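Local structure of periplasmic binding protein/LacI transcriptional regulator (Alkaliphilus metalliredigens, 3CTP) at residues A[85-91]-A[294-298]; A[175-179]-A[191-195]; A[247-251]-A[275-279]. The protein binds the sugar beta-D-xylulofuranose between two lobes of a periplasmic-binding-protein-like core and probably regulates transcription as a LacI-family DNA-binding repressor. The contacts are given in a common frame with arbitrary orientation. Numbering follows the deposited sequence.

In the fold
From the N terminus, the last turn of helix 73-88 with the following loop, 85-91, meets helix 286-302 only after some 200 further residues, so contact 1 closes the longest loop and joins an early and a late helix of the mixed-sheet lobe. Contacts 2 and 3 fall within that span and follow one another in series. Contact 2 is local, joining segments 175-179 and 191-195, with 11 residues between them; contact 3 brings helix 240-252 to the loop before strand 281-283. Both belong to the lobe of the four-stranded parallel sheet, their centres 20 Å apart, whereas contact 1 lies on the opposite side of the chain's centre from both, 35 and 37 Å away between centres.

Contact 1: A[85-91]-A[294-298]; sequences YAKNKGY and IELLI
This is a helix-to-helix packing contact, partly buried, between the C-terminal end of helix 73-88 and the middle of helix 286-302, two elements that lie side by side in the lobe of the mixed sheet. The last turn of helix 73-88 closes in a Schellman motif: G90 takes positive phi (93/21), G90 N bonds to K87 O (2.9 Å) and Y91 N to A86 O (2.9 Å), a conformation in which a CB would jam against the preceding carbonyl and glycine is called for. Residues 294-298 form a regular helical turn, I298 N to I294 O 2.9 Å. The nearest CA pairs are A86 with I294 (6.2 Å) and K89 with I298 (8.1 Å). I294 (chi1 and chi2 both m) points toward the first helix: its CD1 lies 4.0 Å from A86 CB, its CG1 4.0 Å from Y85 CB, and its CG2 3.8 Å from K89 CG. The aliphatic part of K89 also spans to I298, CG to CG1 4.0 Å, while its amino end pairs with the carboxylate of E295 in a salt bridge whose modelled atoms sit too close for an exact length. Y91 (chi1 m) brings its ring against I298. Y85 OH hydrogen-bonds to E287 earlier on helix 286-302; I294 rests on I121 of strand 119-123, and Y91, past its helix, on I63 of strand 62-67, so the contact backs onto the mixed sheet.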
loop_
_atom_site.group_PDB
_atom_site.type_symbol
_atom_site.label_atom_id
_atom_site.label_comp_id
_atom_site.label_asym_id
_atom_site.label_seq_id
_atom_site.Cartn_x
_atom_site.Cartn_y
_atom_site.Cartn_z
ATOM N N TYR A 85 -3.113 16.585 -7.988
ATOM C CA TYR A 85 -3.089 17.341 -9.223
ATOM C C TYR A 85 -4.441 17.378 -9.917
ATOM O O TYR A 85 -4.795 18.395 -10.536
ATOM C CB TYR A 85 -1.976 16.867 -10.162
ATOM C CG TYR A 85 -0.604 17.299 -9.708
ATOM C CD1 TYR A 85 0.223 16.435 -9.042
ATOM C CD2 TYR A 85 -0.151 18.606 -9.931
ATOM C CE1 TYR A 85 1.489 16.824 -8.613
ATOM C CE2 TYR A 85 1.131 19.005 -9.498
ATOM C CZ TYR A 85 1.928 18.104 -8.832
ATOM O OH TYR A 85 3.192 18.455 -8.386
ATOM N N ALA A 86 -5.202 16.285 -9.840
ATOM C CA ALA A 86 -6.554 16.272 -10.417
ATOM C C ALA A 86 -7.440 17.282 -9.700
ATOM O O ALA A 86 -8.186 18.024 -10.326
ATOM C CB ALA A 86 -7.160 14.871 -10.258
ATOM N N LYS A 87 -7.341 17.307 -8.376
ATOM C CA LYS A 87 -8.121 18.258 -7.588
ATOM C C LYS A 87 -7.804 19.706 -7.996
ATOM O O LYS A 87 -8.724 20.542 -8.077
ATOM C CB LYS A 87 -7.860 18.024 -6.102
ATOM C CG LYS A 87 -8.607 19.017 -5.207
ATOM C CD LYS A 87 -8.556 18.567 -3.742
ATOM C CE LYS A 87 -7.178 18.806 -3.172
ATOM N NZ LYS A 87 -7.061 18.250 -1.781
ATOM N N ASN A 88 -6.536 20.018 -8.237
ATOM C CA ASN A 88 -6.185 21.376 -8.683
ATOM C C ASN A 88 -6.936 21.772 -9.957
ATOM O O ASN A 88 -7.194 22.965 -10.195
ATOM C CB ASN A 88 -4.686 21.478 -8.964
ATOM C CG ASN A 88 -3.845 21.319 -7.723
ATOM O OD1 ASN A 88 -4.367 21.209 -6.617
ATOM N ND2 ASN A 88 -2.529 21.309 -7.900
ATOM N N LYS A 89 -7.246 20.786 -10.802
ATOM C CA LYS A 89 -7.921 21.036 -12.076
ATOM C C LYS A 89 -9.428 20.910 -11.961
ATOM O O LYS A 89 -10.133 21.082 -12.973
ATOM C CB LYS A 89 -7.438 20.035 -13.149
ATOM C CG LYS A 89 -5.961 20.159 -13.513
ATOM C CD LYS A 89 -5.750 21.321 -14.493
ATOM C CE LYS A 89 -4.274 21.621 -14.728
ATOM N NZ LYS A 89 -3.462 20.417 -15.060
ATOM N N GLY A 90 -9.919 20.565 -10.761
ATOM C CA GLY A 90 -11.345 20.427 -10.508
ATOM C C GLY A 90 -11.948 19.037 -10.665
ATOM O O GLY A 90 -13.172 18.924 -10.780
ATOM N N TYR A 91 -11.117 17.986 -10.599
ATOM C CA TYR A 91 -11.599 16.609 -10.787
ATOM C C TYR A 91 -11.390 15.757 -9.539
ATOM O O TYR A 91 -10.406 15.939 -8.802
ATOM C CB TYR A 91 -10.844 15.933 -11.943
ATOM C CG TYR A 91 -11.186 16.528 -13.281
ATOM C CD1 TYR A 91 -12.168 15.960 -14.075
ATOM C CD2 TYR A 91 -10.550 17.687 -13.728
ATOM C CE1 TYR A 91 -12.485 16.502 -15.307
ATOM C CE2 TYR A 91 -10.877 18.247 -14.933
ATOM C CZ TYR A 91 -11.848 17.668 -15.723
ATOM O OH TYR A 91 -12.155 18.257 -16.942
ATOM N N ILE A 294 -1.776 14.434 -15.483
ATOM C CA ILE A 294 -2.996 15.228 -15.374
ATOM C C ILE A 294 -3.006 16.385 -16.391
ATOM O O ILE A 294 -4.023 16.661 -17.030
ATOM C CB ILE A 294 -3.152 15.731 -13.945
ATOM C CG1 ILE A 294 -3.521 14.552 -13.047
ATOM C CG2 ILE A 294 -4.203 16.848 -13.881
ATOM C CD1 ILE A 294 -4.866 13.906 -13.372
ATOM N N GLU A 295 -1.880 17.067 -16.559
ATOM C CA GLU A 295 -1.821 18.151 -17.534
ATOM C C GLU A 295 -2.220 17.660 -18.901
ATOM O O GLU A 295 -3.001 18.312 -19.590
ATOM C CB GLU A 295 -0.406 18.719 -17.639
ATOM C CG GLU A 295 -0.021 19.704 -16.550
ATOM C CD GLU A 295 -0.936 20.911 -16.468
ATOM O OE1 GLU A 295 -1.078 21.662 -17.471
ATOM O OE2 GLU A 295 -1.494 21.108 -15.392
ATOM N N LEU A 296 -1.688 16.512 -19.307
ATOM C CA LEU A 296 -1.943 16.014 -20.664
ATOM C C LEU A 296 -3.373 15.485 -20.780
ATOM O O LEU A 296 -4.054 15.713 -21.789
ATOM C CB LEU A 296 -0.942 14.922 -21.027
ATOM C CG LEU A 296 0.495 15.411 -21.101
ATOM C CD1 LEU A 296 1.462 14.238 -21.283
ATOM C CD2 LEU A 296 0.645 16.408 -22.285
ATOM N N LEU A 297 -3.847 14.765 -19.767
ATOM C CA LEU A 297 -5.228 14.278 -19.855
ATOM C C LEU A 297 -6.201 15.454 -19.982
ATOM O O LEU A 297 -7.165 15.406 -20.765
ATOM C CB LEU A 297 -5.571 13.402 -18.619
ATOM C CG LEU A 297 -6.969 12.779 -18.652
ATOM C CD1 LEU A 297 -7.107 11.846 -19.844
ATOM C CD2 LEU A 297 -7.229 12.037 -17.322
ATOM N N ILE A 298 -5.953 16.529 -19.243
ATOM C CA ILE A 298 -6.851 17.679 -19.317
ATOM C C ILE A 298 -6.798 18.332 -20.717
ATOM O O ILE A 298 -7.812 18.808 -21.240
ATOM C CB ILE A 298 -6.508 18.707 -18.241
ATOM C CG1 ILE A 298 -6.918 18.224 -16.854
ATOM C CG2 ILE A 298 -7.131 20.077 -18.571
ATOM C CD1 ILE A 298 -8.325 17.808 -16.763
#

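Contact 2: A[175-179]-A[191-195]; sequences ILHIK and YKGFL
Strand 175-179 and the helical turn 191-195 run antiparallel, their short axes 10.3 Å apart at 170°, with K179 and Y191 as the closest CA pair (6.4 Å). I175, H177 and K179 direct their CA-to-CB bonds toward the helix, and Y191 and F194 receive them. F194 (chi1 t, chi2 83°) points at the strand, and CG2 of I175 (chi1 m, chi2 t) meets F194 CZ at the ring edge, 3.4 Å away. H177 (chi1 t, chi2 38°) fills the space between the two aromatics: H177 CB is 3.8 Å from F194 CE2, the two ring centroids are 5.3 Å apart with planes at 37°, and H177 NE2 approaches Y191 CA at 3.8 Å. This is the interior of a beta-alpha-beta unit, strand 175-179, helix 185-200 and strand 206-209, in which the helix covers one face of the four-stranded parallel sheet, as in the Rossmann-like lobes of periplasmic binding proteins. H177 ND1 is held by F236 O of the adjacent strand 234-237, and the F236 ring stacks on both H177 and F194. K179 (p, t, m, m) folds over the Y191 ring (chi1 154°), placing CE 4.0 Å from its centroid and 22° off the normal, a CH-pi contact; NZ, 5.3 Å from the centroid, is too far for more than a weak cation-pi attraction; its salt bridges go to E188 and E209.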
loop_
_atom_site.group_PDB
_atom_site.type_symbol
_atom_site.label_atom_id
_atom_site.label_comp_id
_atom_site.label_asym_id
_atom_site.label_seq_id
_atom_site.Cartn_x
_atom_site.Cartn_y
_atom_site.Cartn_z
ATOM N N ILE A 175 27.205 -10.337 -10.558
ATOM C CA ILE A 175 25.980 -9.527 -10.457
ATOM C C ILE A 175 24.746 -10.288 -10.909
ATOM O O ILE A 175 24.794 -10.999 -11.918
ATOM C CB ILE A 175 26.169 -8.255 -11.289
ATOM C CG1 ILE A 175 27.220 -7.375 -10.603
ATOM C CG2 ILE A 175 24.843 -7.496 -11.495
ATOM C CD1 ILE A 175 27.681 -6.193 -11.465
ATOM N N LEU A 176 23.654 -10.114 -10.148
ATOM C CA LEU A 176 22.361 -10.706 -10.471
ATOM C C LEU A 176 21.377 -9.582 -10.713
ATOM O O LEU A 176 21.365 -8.589 -9.959
ATOM C CB LEU A 176 21.862 -11.485 -9.248
ATOM C CG LEU A 176 20.430 -12.032 -9.283
ATOM C CD1 LEU A 176 20.258 -13.054 -10.395
ATOM C CD2 LEU A 176 20.084 -12.681 -7.952
ATOM N N HIS A 177 20.530 -9.738 -11.724
ATOM C CA HIS A 177 19.373 -8.825 -11.870
ATOM C C HIS A 177 18.109 -9.666 -11.736
ATOM O O HIS A 177 17.914 -10.625 -12.491
ATOM C CB HIS A 177 19.400 -8.095 -13.219
ATOM C CG HIS A 177 18.162 -7.298 -13.502
ATOM N ND1 HIS A 177 17.494 -6.602 -12.519
ATOM C CD2 HIS A 177 17.480 -7.074 -14.651
ATOM C CE1 HIS A 177 16.440 -5.984 -13.052
ATOM N NE2 HIS A 177 16.419 -6.245 -14.343
ATOM N N ILE A 178 17.301 -9.339 -10.723
ATOM C CA ILE A 178 15.978 -9.926 -10.589
ATOM C C ILE A 178 15.074 -9.016 -11.402
ATOM O O ILE A 178 14.811 -7.863 -11.000
ATOM C CB ILE A 178 15.555 -9.999 -9.133
ATOM C CG1 ILE A 178 16.519 -10.983 -8.438
ATOM C CG2 ILE A 178 14.089 -10.506 -9.026
ATOM C CD1 ILE A 178 16.332 -11.152 -6.934
ATOM N N LYS A 179 14.691 -9.511 -12.581
ATOM C CA LYS A 179 13.925 -8.707 -13.540
ATOM C C LYS A 179 12.441 -8.930 -13.412
ATOM O O LYS A 179 11.983 -9.931 -12.845
ATOM C CB LYS A 179 14.405 -8.955 -14.981
ATOM C CG LYS A 179 14.067 -10.290 -15.523
ATOM C CD LYS A 179 14.512 -10.430 -17.046
ATOM C CE LYS A 179 13.745 -9.532 -17.966
ATOM N NZ LYS A 179 12.290 -9.865 -18.113
ATOM N N TYR A 191 15.882 -3.739 -17.602
ATOM C CA TYR A 191 16.716 -4.894 -17.905
ATOM C C TYR A 191 17.686 -4.580 -19.037
ATOM O O TYR A 191 18.881 -4.867 -18.941
ATOM C CB TYR A 191 15.779 -6.060 -18.269
ATOM C CG TYR A 191 16.357 -7.105 -19.169
ATOM C CD1 TYR A 191 17.177 -8.092 -18.674
ATOM C CD2 TYR A 191 16.026 -7.135 -20.504
ATOM C CE1 TYR A 191 17.707 -9.077 -19.515
ATOM C CE2 TYR A 191 16.532 -8.107 -21.348
ATOM C CZ TYR A 191 17.374 -9.056 -20.841
ATOM O OH TYR A 191 17.865 -10.040 -21.682
ATOM N N LYS A 192 17.168 -3.958 -20.088
ATOM C CA LYS A 192 18.006 -3.673 -21.253
ATOM C C LYS A 192 19.104 -2.661 -20.894
ATOM O O LYS A 192 20.260 -2.795 -21.333
ATOM C CB LYS A 192 17.127 -3.126 -22.372
ATOM C CG LYS A 192 17.873 -3.055 -23.708
ATOM C CD LYS A 192 18.543 -4.385 -24.005
ATOM C CE LYS A 192 19.477 -4.289 -25.208
ATOM N NZ LYS A 192 20.281 -5.524 -25.386
ATOM N N GLY A 193 18.771 -1.650 -20.095
ATOM C CA GLY A 193 19.803 -0.651 -19.750
ATOM C C GLY A 193 20.869 -1.293 -18.886
ATOM O O GLY A 193 22.067 -1.008 -19.021
ATOM N N PHE A 194 20.435 -2.160 -17.971
ATOM C CA PHE A 194 21.383 -2.828 -17.069
ATOM C C PHE A 194 22.310 -3.738 -17.872
ATOM O O PHE A 194 23.537 -3.722 -17.686
ATOM C CB PHE A 194 20.566 -3.640 -16.054
ATOM C CG PHE A 194 21.361 -4.111 -14.866
ATOM C CD1 PHE A 194 21.586 -3.273 -13.790
ATOM C CD2 PHE A 194 21.812 -5.414 -14.815
ATOM C CE1 PHE A 194 22.290 -3.725 -12.655
ATOM C CE2 PHE A 194 22.505 -5.882 -13.712
ATOM C CZ PHE A 194 22.758 -5.035 -12.627
ATOM N N LEU A 195 21.718 -4.521 -18.774
ATOM C CA LEU A 195 22.487 -5.455 -19.596
ATOM C C LEU A 195 23.437 -4.703 -20.521
ATOM O O LEU A 195 24.606 -5.094 -20.660
ATOM C CB LEU A 195 21.521 -6.335 -20.390
ATOM C CG LEU A 195 22.170 -7.317 -21.356
ATOM C CD1 LEU A 195 23.162 -8.265 -20.653
ATOM C CD2 LEU A 195 21.044 -8.074 -22.083
#

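Contact 3: A[247-251]-A[275-279]; sequences MRALK and LYPSL
M247 reaches from its helix over P277, the thioether filling a hollow lined by L275, P277 and L279. With chi1 m, chi2 t and chi3 p, the side chain runs out from the helix and then bends at sulfur: SD lies 4.0 Å from L279 CD1, while CE turns to sit 4.0 Å from P277 CD and 4.4 Å from L275 CD1. CE is also 3.5 Å from P277 O, a carbonyl oxygen buried without a polar partner. One turn on, K251 (m, t, t, t) extends almost straight to the same loop and donates from NZ to Y276 O in a hydrogen bond modelled at an unusually short 2.3 Å, a length not to be relied on. Residues 247-251 are regular helix, K251 N to M247 O 2.8 Å. The facing segment 275-279 is an irregular loop: L275 is the first residue to leave helical angles after helix 271-274, and the peptide bond before P277 is cis. The backbones stay well apart, the closest CA pair being M247 and Y276 at 9.2 Å, so the long side chains of M247 and K251 bridge the gap to the loop. The CB of L279 (chi1 t, chi2 p) points sideways, but the end of its side chain comes nearer the helix. K251 and Y276 also pack on Y276 and K251 of the second subunit, to whose E273 R248 is salt-bridged. The arrangement joins a helix of the parallel-sheet lobe to the loop leading into strand 281-283 of the mixed sheet, where the chain passes between the lobes of the periplasmic-binding-protein fold.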
loop_
_atom_site.group_PDB
_atom_site.type_symbol
_atom_site.label_atom_id
_atom_site.label_comp_id
_atom_site.label_asym_id
_atom_site.label_seq_id
_atom_site.Cartn_x
_atom_site.Cartn_y
_atom_site.Cartn_z
ATOM N N MET A 247 15.368 -8.890 0.265
ATOM C CA MET A 247 16.169 -8.641 1.461
ATOM C C MET A 247 15.619 -9.446 2.641
ATOM O O MET A 247 16.398 -9.903 3.489
ATOM C CB MET A 247 16.144 -7.150 1.792
ATOM C CG MET A 247 16.988 -6.315 0.816
ATOM S SD MET A 247 16.971 -4.484 1.047
ATOM C CE MET A 247 17.561 -4.311 2.751
ATOM N N ARG A 248 14.294 -9.572 2.730
ATOM C CA ARG A 248 13.699 -10.360 3.835
ATOM C C ARG A 248 14.198 -11.796 3.772
ATOM O O ARG A 248 14.570 -12.395 4.802
ATOM C CB ARG A 248 12.170 -10.360 3.739
ATOM C CG ARG A 248 11.478 -11.576 4.453
ATOM C CD ARG A 248 9.950 -11.469 4.282
ATOM N NE ARG A 248 9.179 -12.506 4.970
ATOM C CZ ARG A 248 8.768 -13.625 4.391
ATOM N NH1 ARG A 248 9.079 -13.863 3.127
ATOM N NH2 ARG A 248 8.042 -14.506 5.081
ATOM N N ALA A 249 14.220 -12.352 2.562
ATOM C CA ALA A 249 14.696 -13.730 2.382
ATOM C C ALA A 249 16.158 -13.855 2.753
ATOM O O ALA A 249 16.555 -14.828 3.386
ATOM C CB ALA A 249 14.482 -14.195 0.963
ATOM N N LEU A 250 16.969 -12.889 2.336
ATOM C CA LEU A 250 18.403 -12.906 2.683
ATOM C C LEU A 250 18.596 -12.790 4.191
ATOM O O LEU A 250 19.413 -13.532 4.783
ATOM C CB LEU A 250 19.132 -11.763 1.955
ATOM C CG LEU A 250 19.319 -11.962 0.446
ATOM C CD1 LEU A 250 19.759 -10.682 -0.235
ATOM C CD2 LEU A 250 20.318 -13.093 0.142
ATOM N N LYS A 251 17.843 -11.883 4.831
ATOM C CA LYS A 251 17.952 -11.711 6.292
ATOM C C LYS A 251 17.599 -13.013 7.033
ATOM O O LYS A 251 18.238 -13.361 8.053
ATOM C CB LYS A 251 17.037 -10.565 6.771
ATOM C CG LYS A 251 17.540 -9.164 6.447
ATOM C CD LYS A 251 16.443 -8.146 6.756
ATOM C CE LYS A 251 16.897 -6.714 6.537
ATOM N NZ LYS A 251 15.835 -5.754 7.003
ATOM N N LEU A 275 12.206 0.330 5.693
ATOM C CA LEU A 275 13.034 -0.827 6.104
ATOM C C LEU A 275 14.568 -0.587 6.250
ATOM O O LEU A 275 15.067 0.475 5.926
ATOM C CB LEU A 275 12.811 -2.009 5.163
ATOM C CG LEU A 275 13.199 -1.797 3.680
ATOM C CD1 LEU A 275 14.570 -1.148 3.483
ATOM C CD2 LEU A 275 13.174 -3.103 2.962
ATOM N N TYR A 276 15.294 -1.619 6.704
ATOM C CA TYR A 276 16.668 -1.467 7.226
ATOM C C TYR A 276 17.563 -2.654 6.882
ATOM O O TYR A 276 17.153 -3.810 7.018
ATOM C CB TYR A 276 16.593 -1.310 8.749
ATOM C CG TYR A 276 17.927 -1.272 9.453
ATOM C CD1 TYR A 276 18.428 -0.082 9.958
ATOM C CD2 TYR A 276 18.676 -2.425 9.621
ATOM C CE1 TYR A 276 19.654 -0.034 10.608
ATOM C CE2 TYR A 276 19.903 -2.391 10.272
ATOM C CZ TYR A 276 20.383 -1.190 10.763
ATOM O OH TYR A 276 21.597 -1.150 11.412
ATOM N N PRO A 277 18.780 -2.384 6.398
ATOM C CA PRO A 277 19.262 -1.038 6.118
ATOM C C PRO A 277 18.423 -0.415 5.008
ATOM O O PRO A 277 17.805 -1.141 4.228
ATOM C CB PRO A 277 20.708 -1.260 5.654
ATOM C CG PRO A 277 20.780 -2.669 5.230
ATOM C CD PRO A 277 19.740 -3.425 5.991
ATOM N N SER A 278 18.400 0.915 4.949
ATOM C CA SER A 278 17.609 1.607 3.941
ATOM C C SER A 278 18.166 1.350 2.540
ATOM O O SER A 278 19.363 1.173 2.360
ATOM C CB SER A 278 17.553 3.094 4.223
ATOM O OG SER A 278 18.894 3.589 4.331
ATOM N N LEU A 279 17.266 1.358 1.559
ATOM C CA LEU A 279 17.529 0.794 0.240
ATOM C C LEU A 279 18.058 1.816 -0.765
ATOM O O LEU A 279 17.390 2.804 -1.069
ATOM C CB LEU A 279 16.205 0.223 -0.302
ATOM C CG LEU A 279 16.213 -0.403 -1.691
ATOM C CD1 LEU A 279 17.107 -1.616 -1.746
ATOM C CD2 LEU A 279 14.788 -0.817 -2.009
#